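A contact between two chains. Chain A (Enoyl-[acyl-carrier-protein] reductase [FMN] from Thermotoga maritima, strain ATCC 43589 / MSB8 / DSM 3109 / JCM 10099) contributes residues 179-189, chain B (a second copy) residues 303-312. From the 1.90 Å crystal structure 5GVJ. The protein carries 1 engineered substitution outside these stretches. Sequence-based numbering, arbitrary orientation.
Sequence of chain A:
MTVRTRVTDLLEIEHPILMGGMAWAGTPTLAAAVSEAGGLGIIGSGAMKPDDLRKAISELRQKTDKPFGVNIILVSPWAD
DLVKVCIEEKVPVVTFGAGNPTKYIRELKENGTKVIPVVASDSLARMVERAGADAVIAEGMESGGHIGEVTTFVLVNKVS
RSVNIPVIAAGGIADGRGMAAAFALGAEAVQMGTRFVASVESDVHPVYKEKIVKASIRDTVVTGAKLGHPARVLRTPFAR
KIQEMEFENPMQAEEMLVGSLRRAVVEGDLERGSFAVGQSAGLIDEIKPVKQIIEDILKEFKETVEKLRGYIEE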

# COMPACT_ATOMS: atom_id res chain seq x y z
N MET A 179 9.09 5.79 5.07
CA MET A 179 10.28 5.99 4.25
C MET A 179 11.08 4.70 4.15
O MET A 179 11.52 4.32 3.06
CB MET A 179 11.15 7.12 4.82
CG MET A 179 12.39 7.38 4.01
SD MET A 179 13.31 8.86 4.54
CE MET A 179 14.99 8.32 4.26
N ALA A 180 11.25 4.00 5.28
CA ALA A 180 12.00 2.75 5.25
C ALA A 180 11.25 1.69 4.45
O ALA A 180 11.86 0.98 3.64
CB ALA A 180 12.28 2.26 6.67
N ALA A 181 9.94 1.59 4.65
CA ALA A 181 9.13 0.66 3.87
C ALA A 181 9.23 0.94 2.38
O ALA A 181 9.37 0.01 1.58
CB ALA A 181 7.67 0.75 4.32
N ALA A 182 9.14 2.22 1.98
CA ALA A 182 9.27 2.56 0.56
C ALA A 182 10.63 2.15 0.02
O ALA A 182 10.73 1.60 -1.09
CB ALA A 182 9.04 4.06 0.35
N PHE A 183 11.68 2.42 0.78
CA PHE A 183 13.02 2.04 0.34
C PHE A 183 13.16 0.53 0.22
O PHE A 183 13.82 0.02 -0.70
CB PHE A 183 14.05 2.61 1.32
CG PHE A 183 14.38 4.07 1.08
CD1 PHE A 183 13.40 4.96 0.67
CD2 PHE A 183 15.67 4.54 1.26
CE1 PHE A 183 13.71 6.30 0.43
CE2 PHE A 183 15.98 5.87 1.04
CZ PHE A 183 15.00 6.75 0.63
N ALA A 184 12.52 -0.22 1.12
CA ALA A 184 12.52 -1.67 1.03
C ALA A 184 11.87 -2.15 -0.27
O ALA A 184 12.33 -3.12 -0.88
CB ALA A 184 11.81 -2.28 2.23
N LEU A 185 10.78 -1.49 -0.69
CA LEU A 185 10.13 -1.88 -1.93
C LEU A 185 10.96 -1.50 -3.16
O LEU A 185 10.62 -1.94 -4.27
CB LEU A 185 8.75 -1.24 -2.03
CG LEU A 185 7.73 -1.63 -0.95
CD1 LEU A 185 6.48 -0.76 -1.00
CD2 LEU A 185 7.38 -3.11 -1.08
N GLY A 186 12.01 -0.69 -3.00
CA GLY A 186 12.87 -0.30 -4.10
C GLY A 186 12.96 1.20 -4.35
O GLY A 186 13.72 1.61 -5.24
N ALA A 187 12.20 2.04 -3.65
CA ALA A 187 12.31 3.48 -3.86
C ALA A 187 13.62 4.01 -3.29
O ALA A 187 14.21 3.43 -2.38
CB ALA A 187 11.13 4.21 -3.21
N GLU A 188 14.06 5.16 -3.82
CA GLU A 188 15.22 5.86 -3.29
C GLU A 188 14.88 7.28 -2.84
O GLU A 188 15.79 8.05 -2.52
CB GLU A 188 16.35 5.85 -4.33
CG GLU A 188 16.69 4.40 -4.66
CD GLU A 188 17.72 4.25 -5.75
OE1 GLU A 188 18.91 4.44 -5.45
OE2 GLU A 188 17.34 3.92 -6.89
N ALA A 189 13.60 7.64 -2.82
CA ALA A 189 13.14 8.85 -2.15
C ALA A 189 11.64 8.69 -1.92
O ALA A 189 11.03 7.72 -2.37
CB ALA A 189 13.45 10.12 -2.97
N GLU B 303 18.61 -9.75 1.86
CA GLU B 303 19.30 -8.83 0.94
C GLU B 303 18.71 -7.43 1.03
O GLU B 303 19.43 -6.43 0.90
CB GLU B 303 19.21 -9.34 -0.50
CG GLU B 303 19.84 -10.71 -0.69
CD GLU B 303 19.64 -11.27 -2.08
OE1 GLU B 303 20.46 -12.12 -2.49
OE2 GLU B 303 18.67 -10.89 -2.77
N THR B 304 17.39 -7.33 1.19
CA THR B 304 16.76 -6.02 1.31
C THR B 304 17.21 -5.31 2.58
O THR B 304 17.52 -4.11 2.55
CB THR B 304 15.23 -6.16 1.27
OG1 THR B 304 14.86 -6.79 0.04
CG2 THR B 304 14.55 -4.78 1.35
N VAL B 305 17.27 -6.03 3.71
CA VAL B 305 17.68 -5.41 4.97
C VAL B 305 19.13 -4.95 4.89
O VAL B 305 19.48 -3.86 5.37
CB VAL B 305 17.45 -6.37 6.15
CG1 VAL B 305 18.07 -5.82 7.42
CG2 VAL B 305 15.97 -6.58 6.37
N GLU B 306 20.01 -5.78 4.31
CA GLU B 306 21.39 -5.36 4.08
C GLU B 306 21.45 -4.11 3.21
O GLU B 306 22.25 -3.21 3.47
CB GLU B 306 22.18 -6.50 3.42
CG GLU B 306 22.21 -7.73 4.28
CD GLU B 306 22.94 -8.89 3.64
OE1 GLU B 306 23.53 -9.69 4.40
OE2 GLU B 306 22.93 -9.00 2.40
N LYS B 307 20.60 -4.04 2.19
CA LYS B 307 20.55 -2.84 1.35
C LYS B 307 20.16 -1.61 2.17
O LYS B 307 20.80 -0.56 2.07
CB LYS B 307 19.56 -3.06 0.20
CG LYS B 307 19.74 -2.14 -1.01
CD LYS B 307 18.40 -1.59 -1.50
CE LYS B 307 18.60 -0.68 -2.72
NZ LYS B 307 18.21 0.75 -2.44
N LEU B 308 19.11 -1.73 2.99
CA LEU B 308 18.69 -0.61 3.83
C LEU B 308 19.80 -0.20 4.79
O LEU B 308 19.98 0.99 5.07
CB LEU B 308 17.43 -0.96 4.62
CG LEU B 308 16.17 -1.19 3.79
CD1 LEU B 308 15.01 -1.59 4.68
CD2 LEU B 308 15.84 0.07 3.04
N ARG B 309 20.53 -1.18 5.33
CA ARG B 309 21.61 -0.89 6.26
C ARG B 309 22.67 -0.01 5.61
O ARG B 309 23.32 0.79 6.30
CB ARG B 309 22.21 -2.20 6.76
CG ARG B 309 23.59 -2.10 7.37
CD ARG B 309 24.23 -3.48 7.40
NE ARG B 309 23.64 -4.34 8.43
CZ ARG B 309 23.78 -5.66 8.46
NH1 ARG B 309 24.48 -6.27 7.52
NH2 ARG B 309 23.22 -6.36 9.44
N GLY B 310 22.82 -0.11 4.29
CA GLY B 310 23.78 0.72 3.60
C GLY B 310 23.54 2.20 3.79
O GLY B 310 24.48 3.00 3.73
N TYR B 311 22.29 2.60 4.03
CA TYR B 311 21.96 4.01 4.18
C TYR B 311 22.33 4.58 5.54
O TYR B 311 22.58 5.78 5.64
CB TYR B 311 20.46 4.24 3.91
CG TYR B 311 20.07 3.97 2.47
CD1 TYR B 311 20.54 4.77 1.44
CD2 TYR B 311 19.24 2.90 2.14
CE1 TYR B 311 20.19 4.52 0.13
CE2 TYR B 311 18.88 2.64 0.83
CZ TYR B 311 19.37 3.45 -0.17
OH TYR B 311 19.02 3.20 -1.48
N ILE B 312 22.40 3.75 6.59
CA ILE B 312 22.62 4.27 7.94
C ILE B 312 24.02 3.95 8.47
O ILE B 312 24.69 3.02 8.00
CB ILE B 312 21.56 3.72 8.92
CG1 ILE B 312 21.78 2.22 9.15
CG2 ILE B 312 20.15 4.01 8.40
CD1 ILE B 312 21.19 1.69 10.45

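Phe A183 and Leu B308 have the two largest covered areas in this contact between two copies of the reductase, where helix 179-185 of chain A and helix 303-309 of chain B cross at 122° with their axes 9.8 Å apart at closest approach. No hydrogen bond links the two stretches; the side-chain contacts between them are largely apolar, and 331 Å² is buried in all, both sides summed.

Phe A183 covers 67 Å², the largest share of any residue. Its CA-to-CB bond points toward chain B, and with chi1 in the m well its ring reaches Tyr B311. The two rings form an edge-to-face pair, the edge of Phe A183 directed at the face of Tyr B311, with centroids 5.3 Å apart and planes at 67°; Phe A183 CD2 lies 3.8 Å from Tyr B311 CE2.

The CA-to-CB bond of Leu B308, which has 59 Å² covered, also points toward chain A, and the side chain adopts the m, t rotamer. Leu B308 CD2 sits 3.6 Å from Phe A183 CB and 3.8 Å from Ala A184 N. Ala A184 N already donates a hydrogen bond to Ala A180 O within its own helix (2.9 Å), so the methyl packs against backbone whose polar group is satisfied. Leu B308 CD1 lies 4.1 Å from Ala A184 CB.

One helical turn before Leu B308, Thr B304 extends the packing: Thr B304 CG2 is 3.6 Å from Ala A184 O and 3.8 Å from Ala A184 CB. The backbones come close here, with Ala A184 CA and Thr B304 CA 6.1 Å apart. Thr B304 OG1 is hydrogen-bonded elsewhere in the structure.

Beyond the ring pair, Tyr B311 OH accepts a hydrogen bond from Lys B307 NZ at 2.8 Å, within chain B, and lies 4.1 Å from Glu A188 CG, a contact with the aliphatic part of that side chain.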